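Local coordinates for protein Dye type peroxidase A (Streptomyces lividans 1326, PDB 6GZW) that is a haem-containing dye-decolourising peroxidase that probably uses hydrogen peroxide to oxidise dyes and other substrates, at residues T24-R29 with R301-Y306; W127-A132 with L321-Q326. One frame throughout, in Å; residues are numbered along the deposited sequence.

Interaction 1 (T24-R29 with R301-Y306). With HEM (protoporphyrin IX containing Fe), chain C.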
loop_
_atom_site.group_PDB
_atom_site.type_symbol
_atom_site.label_atom_id
_atom_site.label_comp_id
_atom_site.label_asym_id
_atom_site.label_seq_id
_atom_site.Cartn_x
_atom_site.Cartn_y
_atom_site.Cartn_z
ATOM N N THR A 24 6.626 19.379 -2.014
ATOM C CA THR A 24 5.272 18.901 -2.099
ATOM C C THR A 24 4.831 18.259 -0.780
ATOM O O THR A 24 5.633 17.560 -0.164
ATOM C CB THR A 24 5.190 17.803 -3.169
ATOM O OG1 THR A 24 5.822 18.269 -4.347
ATOM C CG2 THR A 24 3.753 17.422 -3.470
ATOM N N PRO A 25 3.563 18.459 -0.385
ATOM C CA PRO A 25 3.074 17.777 0.793
ATOM C C PRO A 25 3.201 16.278 0.670
ATOM O O PRO A 25 3.233 15.724 -0.440
ATOM C CB PRO A 25 1.609 18.160 0.843
ATOM C CG PRO A 25 1.551 19.484 0.180
ATOM C CD PRO A 25 2.517 19.328 -0.952
ATOM N N MET A 26 3.208 15.631 1.826
ATOM C CA MET A 26 3.181 14.188 1.932
ATOM C C MET A 26 2.020 13.566 1.174
ATOM O O MET A 26 0.919 14.119 1.152
ATOM C CB MET A 26 3.068 13.823 3.401
ATOM C CG MET A 26 4.296 14.251 4.194
ATOM S SD MET A 26 5.585 12.986 4.309
ATOM C CE MET A 26 6.180 12.821 2.691
ATOM N N GLN A 27 2.283 12.417 0.557
ATOM C CA GLN A 27 1.260 11.674 -0.195
ATOM C C GLN A 27 1.011 10.318 0.453
ATOM O O GLN A 27 1.924 9.740 1.061
ATOM C CB GLN A 27 1.763 11.466 -1.617
ATOM C CG GLN A 27 1.912 12.758 -2.441
ATOM C CD GLN A 27 3.069 12.689 -3.376
ATOM O OE1 GLN A 27 4.131 12.145 -3.029
ATOM N NE2 GLN A 27 2.906 13.268 -4.576
ATOM N N ALA A 28 -0.199 9.798 0.270
ATOM C CA ALA A 28 -0.621 8.550 0.906
ATOM C C ALA A 28 0.069 7.305 0.336
ATOM O O ALA A 28 0.180 6.310 1.036
ATOM C CB ALA A 28 -2.111 8.378 0.804
ATOM N N ARG A 29 0.516 7.360 -0.917
ATOM C CA ARG A 29 1.074 6.208 -1.598
ATOM C C ARG A 29 2.368 6.593 -2.280
ATOM O O ARG A 29 2.416 7.625 -2.925
ATOM C CB ARG A 29 0.067 5.702 -2.625
ATOM C CG ARG A 29 0.494 4.478 -3.389
ATOM C CD ARG A 29 0.977 3.391 -2.468
ATOM N NE ARG A 29 0.810 2.095 -3.076
ATOM C CZ ARG A 29 1.241 0.964 -2.564
ATOM N NH1 ARG A 29 1.895 0.939 -1.404
ATOM N NH2 ARG A 29 1.011 -0.158 -3.213
ATOM N N ARG A 301 13.002 16.309 5.278
ATOM C CA ARG A 301 12.615 14.900 5.404
ATOM C C ARG A 301 11.215 14.739 4.821
ATOM O O ARG A 301 10.319 15.501 5.142
ATOM C CB ARG A 301 12.637 14.486 6.877
ATOM C CG ARG A 301 14.051 14.440 7.443
ATOM C CD ARG A 301 14.077 14.205 8.941
ATOM N NE ARG A 301 13.447 15.341 9.610
ATOM C CZ ARG A 301 12.424 15.301 10.460
ATOM N NH1 ARG A 301 11.822 14.162 10.826
ATOM N NH2 ARG A 301 11.999 16.451 10.983
ATOM N N ARG A 302 11.035 13.747 3.952
ATOM C CA ARG A 302 9.774 13.577 3.257
ATOM C C ARG A 302 9.622 12.079 2.938
ATOM O O ARG A 302 9.792 11.650 1.796
ATOM C CB ARG A 302 9.748 14.442 1.989
ATOM C CG ARG A 302 8.430 14.551 1.285
ATOM C CD ARG A 302 8.484 15.395 0.016
ATOM N NE ARG A 302 7.197 15.324 -0.639
ATOM C CZ ARG A 302 6.797 14.341 -1.435
ATOM N NH1 ARG A 302 7.592 13.309 -1.722
ATOM N NH2 ARG A 302 5.577 14.401 -1.951
ATOM N N PRO A 303 9.291 11.283 3.976
ATOM C CA PRO A 303 9.336 9.819 3.920
ATOM C C PRO A 303 8.043 9.167 3.480
ATOM O O PRO A 303 7.013 9.834 3.358
ATOM C CB PRO A 303 9.593 9.456 5.403
ATOM C CG PRO A 303 8.781 10.481 6.136
ATOM C CD PRO A 303 9.051 11.751 5.366
ATOM N N PHE A 304 8.126 7.866 3.319
ATOM C CA PHE A 304 6.978 6.989 3.336
ATOM C C PHE A 304 7.240 5.879 4.344
ATOM O O PHE A 304 8.391 5.464 4.532
ATOM C CB PHE A 304 6.759 6.353 1.962
ATOM C CG PHE A 304 6.501 7.338 0.855
ATOM C CD1 PHE A 304 7.556 7.892 0.161
ATOM C CD2 PHE A 304 5.209 7.688 0.493
ATOM C CE1 PHE A 304 7.335 8.793 -0.858
ATOM C CE2 PHE A 304 4.977 8.571 -0.557
ATOM C CZ PHE A 304 6.053 9.137 -1.210
ATOM N N SER A 305 6.179 5.354 4.949
ATOM C CA SER A 305 6.315 4.159 5.785
ATOM C C SER A 305 6.192 2.915 4.870
ATOM O O SER A 305 5.729 3.027 3.731
ATOM C CB SER A 305 5.264 4.146 6.904
ATOM O OG SER A 305 5.507 5.210 7.823
ATOM N N TYR A 306 6.730 1.776 5.315
ATOM C CA TYR A 306 6.611 0.520 4.562
ATOM C C TYR A 306 6.303 -0.648 5.448
ATOM O O TYR A 306 6.615 -0.670 6.659
ATOM C CB TYR A 306 7.846 0.250 3.687
ATOM C CG TYR A 306 9.112 -0.220 4.421
ATOM C CD1 TYR A 306 9.379 -1.571 4.629
ATOM C CD2 TYR A 306 10.050 0.689 4.884
ATOM C CE1 TYR A 306 10.531 -2.007 5.284
ATOM C CE2 TYR A 306 11.218 0.256 5.538
ATOM C CZ TYR A 306 11.471 -1.075 5.708
ATOM O OH TYR A 306 12.629 -1.492 6.342
HETATM C CHA HEM C . 13.342 14.348 13.977
HETATM C CHB HEM C . 11.972 9.706 14.081
HETATM C CHC HEM C . 15.759 8.593 11.251
HETATM C CHD HEM C . 17.104 13.212 11.156
HETATM C C1A HEM C . 12.649 13.198 14.251
HETATM C C2A HEM C . 11.514 13.125 15.112
HETATM C C3A HEM C . 11.143 11.820 15.134
HETATM C C4A HEM C . 12.047 11.085 14.298
HETATM C CMA HEM C . 9.977 11.202 15.867
HETATM C CAA HEM C . 10.853 14.267 15.872
HETATM C CBA HEM C . 9.733 15.014 15.163
HETATM C CGA HEM C . 10.248 15.813 14.013
HETATM O O1A HEM C . 10.752 16.959 14.156
HETATM O O2A HEM C . 10.204 15.322 12.849
HETATM C C1B HEM C . 12.888 8.996 13.285
HETATM C C2B HEM C . 12.792 7.602 13.003
HETATM C C3B HEM C . 13.843 7.252 12.215
HETATM C C4B HEM C . 14.609 8.517 11.999
HETATM C CMB HEM C . 11.739 6.677 13.533
HETATM C CAB HEM C . 14.160 5.958 11.575
HETATM C CBB HEM C . 13.260 5.037 11.273
HETATM C C1C HEM C . 16.493 9.734 11.010
HETATM C C2C HEM C . 17.679 9.781 10.234
HETATM C C3C HEM C . 18.075 11.108 10.221
HETATM C C4C HEM C . 17.093 11.855 10.966
HETATM C CMC HEM C . 18.399 8.640 9.584
HETATM C CAC HEM C . 19.276 11.738 9.624
HETATM C CBC HEM C . 20.443 11.149 9.320
HETATM C C1D HEM C . 16.106 13.866 11.889
HETATM C C2D HEM C . 16.129 15.336 12.003
HETATM C C3D HEM C . 15.087 15.665 12.790
HETATM C C4D HEM C . 14.438 14.370 13.144
HETATM C CMD HEM C . 17.108 16.298 11.335
HETATM C CAD HEM C . 14.699 17.075 13.206
HETATM C CBD HEM C . 15.495 17.562 14.421
HETATM C CGD HEM C . 15.133 18.976 14.753
HETATM O O1D HEM C . 14.251 19.225 15.622
HETATM O O2D HEM C . 15.700 19.903 14.138
HETATM N NA HEM C . 13.029 11.931 13.835
HETATM N NB HEM C . 13.988 9.477 12.692
HETATM N NC HEM C . 16.185 10.962 11.492
HETATM N ND HEM C . 15.145 13.318 12.653
HETATM FE FE HEM C . 14.600 11.462 12.700
HETATM O O HOH W 1 6.691 11.694 -3.930
HETATM O O HOH W 2 13.528 11.693 11.049
#
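The Arg302 guanidinium has Thr24 O and water 1 at its edge, in plane, and one of the two conformers of Met26 brings its methyl over one face, toward the rim. One residue back, the Arg301 guanidinium lies flat on the haem, with C4D over its centre and O2A of a propionate at its edge. The Phe304 ring has water 1 at its edge. Arg302 carries the contact: CG is anti to the backbone N (chi1 -170°) and the chain runs extended to NE, so its tip reaches the 24-29 loop. Arg302 NE gives an almost straight bond (172°) to Thr24 O at 2.8 Å, meeting it from above the carbonyl plane. Arg302 NH2 serves two acceptors, Pro25 O at 3.1 Å and Gln27 OE1 at 2.9 Å, the amide plane standing 75° from the guanidinium. Water 1 bridges the two side chains, donating to Gln27 OE1 and accepting from Arg302 NH1. Gln27 NE2 is held by Ser81 O and Thr83 OG1, which fixes the amide's rotation. An alanine at Arg302 would remove all three direct bonds and would probably leave the loop carbonyls poorly held. On the haem side, Arg301 NH1 and NH2 each reach O2A at 2.8 Å; NH1 also bonds water 2, the iron ligand, and pairs with Asp183, consistent with the distal arginine of this family. In the fold, the 24-29 loop leads into strand 29-37, strand 300-310 pairs with strand 316-326 as an outermost strand of the sheet within this chain, and Asn163 bonds both Gln27 O and Pro303 O.

Interaction 2 (W127-A132 with L321-Q326). With HEM (protoporphyrin IX containing Fe), chain C.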
loop_
_atom_site.group_PDB
_atom_site.type_symbol
_atom_site.label_atom_id
_atom_site.label_comp_id
_atom_site.label_asym_id
_atom_site.label_seq_id
_atom_site.Cartn_x
_atom_site.Cartn_y
_atom_site.Cartn_z
ATOM N N TRP A 127 17.171 7.016 -10.441
ATOM C CA TRP A 127 16.134 6.861 -9.406
ATOM C C TRP A 127 14.891 7.612 -9.812
ATOM O O TRP A 127 14.973 8.705 -10.351
ATOM C CB TRP A 127 16.691 7.419 -8.107
ATOM C CG TRP A 127 15.787 7.423 -6.907
ATOM C CD1 TRP A 127 15.425 6.348 -6.112
ATOM C CD2 TRP A 127 15.158 8.575 -6.338
ATOM N NE1 TRP A 127 14.637 6.789 -5.085
ATOM C CE2 TRP A 127 14.455 8.144 -5.191
ATOM C CE3 TRP A 127 15.150 9.943 -6.666
ATOM C CZ2 TRP A 127 13.731 9.037 -4.372
ATOM C CZ3 TRP A 127 14.410 10.835 -5.863
ATOM C CH2 TRP A 127 13.732 10.382 -4.718
ATOM N N VAL A 128 13.715 7.009 -9.577
ATOM C CA VAL A 128 12.457 7.713 -9.745
ATOM C C VAL A 128 11.630 7.568 -8.485
ATOM O O VAL A 128 11.527 6.452 -7.933
ATOM C CB VAL A 128 11.637 7.158 -10.941
ATOM C CG1 VAL A 128 10.427 8.051 -11.186
ATOM C CG2 VAL A 128 12.515 7.057 -12.174
ATOM N N GLN A 129 11.048 8.690 -8.040
ATOM C CA GLN A 129 10.108 8.705 -6.921
ATOM C C GLN A 129 8.724 9.030 -7.439
ATOM O O GLN A 129 8.493 10.073 -8.059
ATOM C CB GLN A 129 10.531 9.754 -5.888
ATOM C CG GLN A 129 9.553 9.957 -4.724
ATOM C CD GLN A 129 9.978 11.109 -3.848
ATOM O OE1 GLN A 129 9.952 12.278 -4.278
ATOM N NE2 GLN A 129 10.386 10.804 -2.633
ATOM N N ILE A 130 7.777 8.134 -7.160
ATOM C CA ILE A 130 6.397 8.342 -7.532
ATOM C C ILE A 130 5.559 8.400 -6.261
ATOM O O ILE A 130 5.705 7.541 -5.393
ATOM C CB ILE A 130 5.916 7.196 -8.428
ATOM C CG1 ILE A 130 6.694 7.292 -9.741
ATOM C CG2 ILE A 130 4.400 7.275 -8.664
ATOM C CD1 ILE A 130 6.640 6.065 -10.554
ATOM N N GLY A 131 4.695 9.402 -6.163
ATOM C CA GLY A 131 3.729 9.512 -5.087
ATOM C C GLY A 131 2.405 10.106 -5.500
ATOM O O GLY A 131 2.340 10.895 -6.445
ATOM N N ALA A 132 1.339 9.666 -4.836
ATOM C CA ALA A 132 0.005 10.178 -5.044
ATOM C C ALA A 132 -0.875 9.783 -3.890
ATOM O O ALA A 132 -0.510 8.909 -3.088
ATOM C CB ALA A 132 -0.585 9.643 -6.366
ATOM N N LEU A 321 10.791 4.368 4.777
ATOM C CA LEU A 321 11.592 4.767 3.625
ATOM C C LEU A 321 11.939 6.209 3.884
ATOM O O LEU A 321 11.140 7.132 3.636
ATOM C CB LEU A 321 10.868 4.603 2.300
ATOM C CG LEU A 321 10.266 3.219 2.025
ATOM C CD1 LEU A 321 9.517 3.215 0.707
ATOM C CD2 LEU A 321 11.339 2.135 2.029
ATOM N N PHE A 322 13.092 6.385 4.515
ATOM C CA PHE A 322 13.609 7.695 4.874
ATOM C C PHE A 322 14.117 8.324 3.579
ATOM O O PHE A 322 14.911 7.732 2.881
ATOM C CB PHE A 322 14.726 7.508 5.898
ATOM C CG PHE A 322 15.323 8.790 6.404
ATOM C CD1 PHE A 322 14.751 9.465 7.477
ATOM C CD2 PHE A 322 16.444 9.324 5.810
ATOM C CE1 PHE A 322 15.299 10.651 7.975
ATOM C CE2 PHE A 322 16.999 10.503 6.292
ATOM C CZ PHE A 322 16.418 11.163 7.379
ATOM N N VAL A 323 13.621 9.516 3.268
ATOM C CA VAL A 323 13.981 10.242 2.049
ATOM C C VAL A 323 14.266 11.672 2.444
ATOM O O VAL A 323 13.364 12.400 2.855
ATOM C CB VAL A 323 12.841 10.216 1.019
ATOM C CG1 VAL A 323 13.304 10.855 -0.279
ATOM C CG2 VAL A 323 12.402 8.794 0.756
ATOM N N CYS A 324 15.528 12.081 2.376
ATOM C CA CYS A 324 15.895 13.436 2.794
ATOM C C CYS A 324 16.559 14.177 1.654
ATOM O O CYS A 324 17.190 13.572 0.774
ATOM C CB CYS A 324 16.813 13.472 4.036
ATOM S SG CYS A 324 18.432 12.705 3.808
ATOM N N TRP A 325 16.433 15.501 1.743
ATOM C CA TRP A 325 16.778 16.424 0.680
ATOM C C TRP A 325 17.706 17.505 1.264
ATOM O O TRP A 325 17.410 18.046 2.319
ATOM C CB TRP A 325 15.487 17.049 0.150
ATOM C CG TRP A 325 14.548 16.061 -0.498
ATOM C CD1 TRP A 325 13.463 15.424 0.057
ATOM C CD2 TRP A 325 14.613 15.640 -1.852
ATOM N NE1 TRP A 325 12.864 14.612 -0.885
ATOM C CE2 TRP A 325 13.553 14.740 -2.069
ATOM C CE3 TRP A 325 15.487 15.926 -2.908
ATOM C CZ2 TRP A 325 13.350 14.130 -3.300
ATOM C CZ3 TRP A 325 15.266 15.333 -4.141
ATOM C CH2 TRP A 325 14.225 14.425 -4.310
ATOM N N GLN A 326 18.812 17.789 0.570
ATOM C CA GLN A 326 19.766 18.814 0.988
ATOM C C GLN A 326 20.565 19.323 -0.209
ATOM O O GLN A 326 20.685 18.625 -1.220
ATOM C CB GLN A 326 20.729 18.234 2.027
ATOM C CG GLN A 326 21.431 16.963 1.597
ATOM C CD GLN A 326 20.846 15.703 2.214
ATOM O OE1 GLN A 326 21.038 15.441 3.415
ATOM N NE2 GLN A 326 20.157 14.910 1.408
HETATM C CHA HEM C . 13.342 14.348 13.977
HETATM C CHB HEM C . 11.972 9.706 14.081
HETATM C CHC HEM C . 15.759 8.593 11.251
HETATM C CHD HEM C . 17.104 13.212 11.156
HETATM C C1A HEM C . 12.649 13.198 14.251
HETATM C C2A HEM C . 11.514 13.125 15.112
HETATM C C3A HEM C . 11.143 11.820 15.134
HETATM C C4A HEM C . 12.047 11.085 14.298
HETATM C CMA HEM C . 9.977 11.202 15.867
HETATM C CAA HEM C . 10.853 14.267 15.872
HETATM C CBA HEM C . 9.733 15.014 15.163
HETATM C CGA HEM C . 10.248 15.813 14.013
HETATM O O1A HEM C . 10.752 16.959 14.156
HETATM O O2A HEM C . 10.204 15.322 12.849
HETATM C C1B HEM C . 12.888 8.996 13.285
HETATM C C2B HEM C . 12.792 7.602 13.003
HETATM C C3B HEM C . 13.843 7.252 12.215
HETATM C C4B HEM C . 14.609 8.517 11.999
HETATM C CMB HEM C . 11.739 6.677 13.533
HETATM C CAB HEM C . 14.160 5.958 11.575
HETATM C CBB HEM C . 13.260 5.037 11.273
HETATM C C1C HEM C . 16.493 9.734 11.010
HETATM C C2C HEM C . 17.679 9.781 10.234
HETATM C C3C HEM C . 18.075 11.108 10.221
HETATM C C4C HEM C . 17.093 11.855 10.966
HETATM C CMC HEM C . 18.399 8.640 9.584
HETATM C CAC HEM C . 19.276 11.738 9.624
HETATM C CBC HEM C . 20.443 11.149 9.320
HETATM C C1D HEM C . 16.106 13.866 11.889
HETATM C C2D HEM C . 16.129 15.336 12.003
HETATM C C3D HEM C . 15.087 15.665 12.790
HETATM C C4D HEM C . 14.438 14.370 13.144
HETATM C CMD HEM C . 17.108 16.298 11.335
HETATM C CAD HEM C . 14.699 17.075 13.206
HETATM C CBD HEM C . 15.495 17.562 14.421
HETATM C CGD HEM C . 15.133 18.976 14.753
HETATM O O1D HEM C . 14.251 19.225 15.622
HETATM O O2D HEM C . 15.700 19.903 14.138
HETATM N NA HEM C . 13.029 11.931 13.835
HETATM N NB HEM C . 13.988 9.477 12.692
HETATM N NC HEM C . 16.185 10.962 11.492
HETATM N ND HEM C . 15.145 13.318 12.653
HETATM FE FE HEM C . 14.600 11.462 12.700
HETATM O O HOH W 2 13.528 11.693 11.049
#
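Where the two strands meet, the close packing is between the outer ends of two indoles. Trp127 CZ3 comes within 3.9 Å of Trp325 CH2, and Trp127 CH2 is 4.0 Å from Trp325 CZ2. Trp325 CH2 arrives at the edge of the Trp127 ring, near its plane, and the side chains cross obliquely, so the six-membered rings touch at their outer atoms and the indoles are not stacked. Different torsions bring them together: CG of Trp127 is anti to its backbone N (chi1 178°), whereas CG of Trp325 sits beside its own (chi1 -64°), turning that indole back toward strand 126-132. Trp127 finds its stacking partner elsewhere, in Phe358. The extended Gln129 side chain pushes its amide end tip to tip against Val323 and Trp325. Beside this knot the contact slackens: Val323 CG1 is 4.5 Å from Trp127 CH2, and the strand axes approach no nearer than 11.8 Å, so side chains alone bridge them. Even this loose part is buried, and the touching residues have no solvent side. On the other face of strand 316-326 the contact with the haem is closer: Phe322 CZ lies 3.3 Å from haem C3C and the ring has the CMC methyl over its centre. Water 2, bound to the iron, lies at the edge of that ring. With the strands crossing at 109° and three other strands between them in the sheet order, such packing is characteristic of a strongly curled, barrel-like sheet, the core of the two-part Dyp-type peroxidase fold, with the haem pocket on its outer side.

How the interactions relate
The centres of the two interactions lie about 8 Å apart, and their segments alternate along the chain: 24-29, 127-132, 301-306, 321-326. Each therefore ties a piece of the N-terminal half of the Dyp-type peroxidase fold to one of the C-terminal half. They also touch directly through the sheet. Arg29 N is 2.9 Å from Ala132 O, where strands 29-37 and 126-132 run side by side, and Phe304 O is 2.6 Å from Leu321 N, where the consecutive strands 300-310 and 316-326 pair; both are probable hydrogen bonds. Arg301 and Phe322, on these paired strands, both reach the haem and its iron-bound water, so the strands that join the two halves also line the haem pocket.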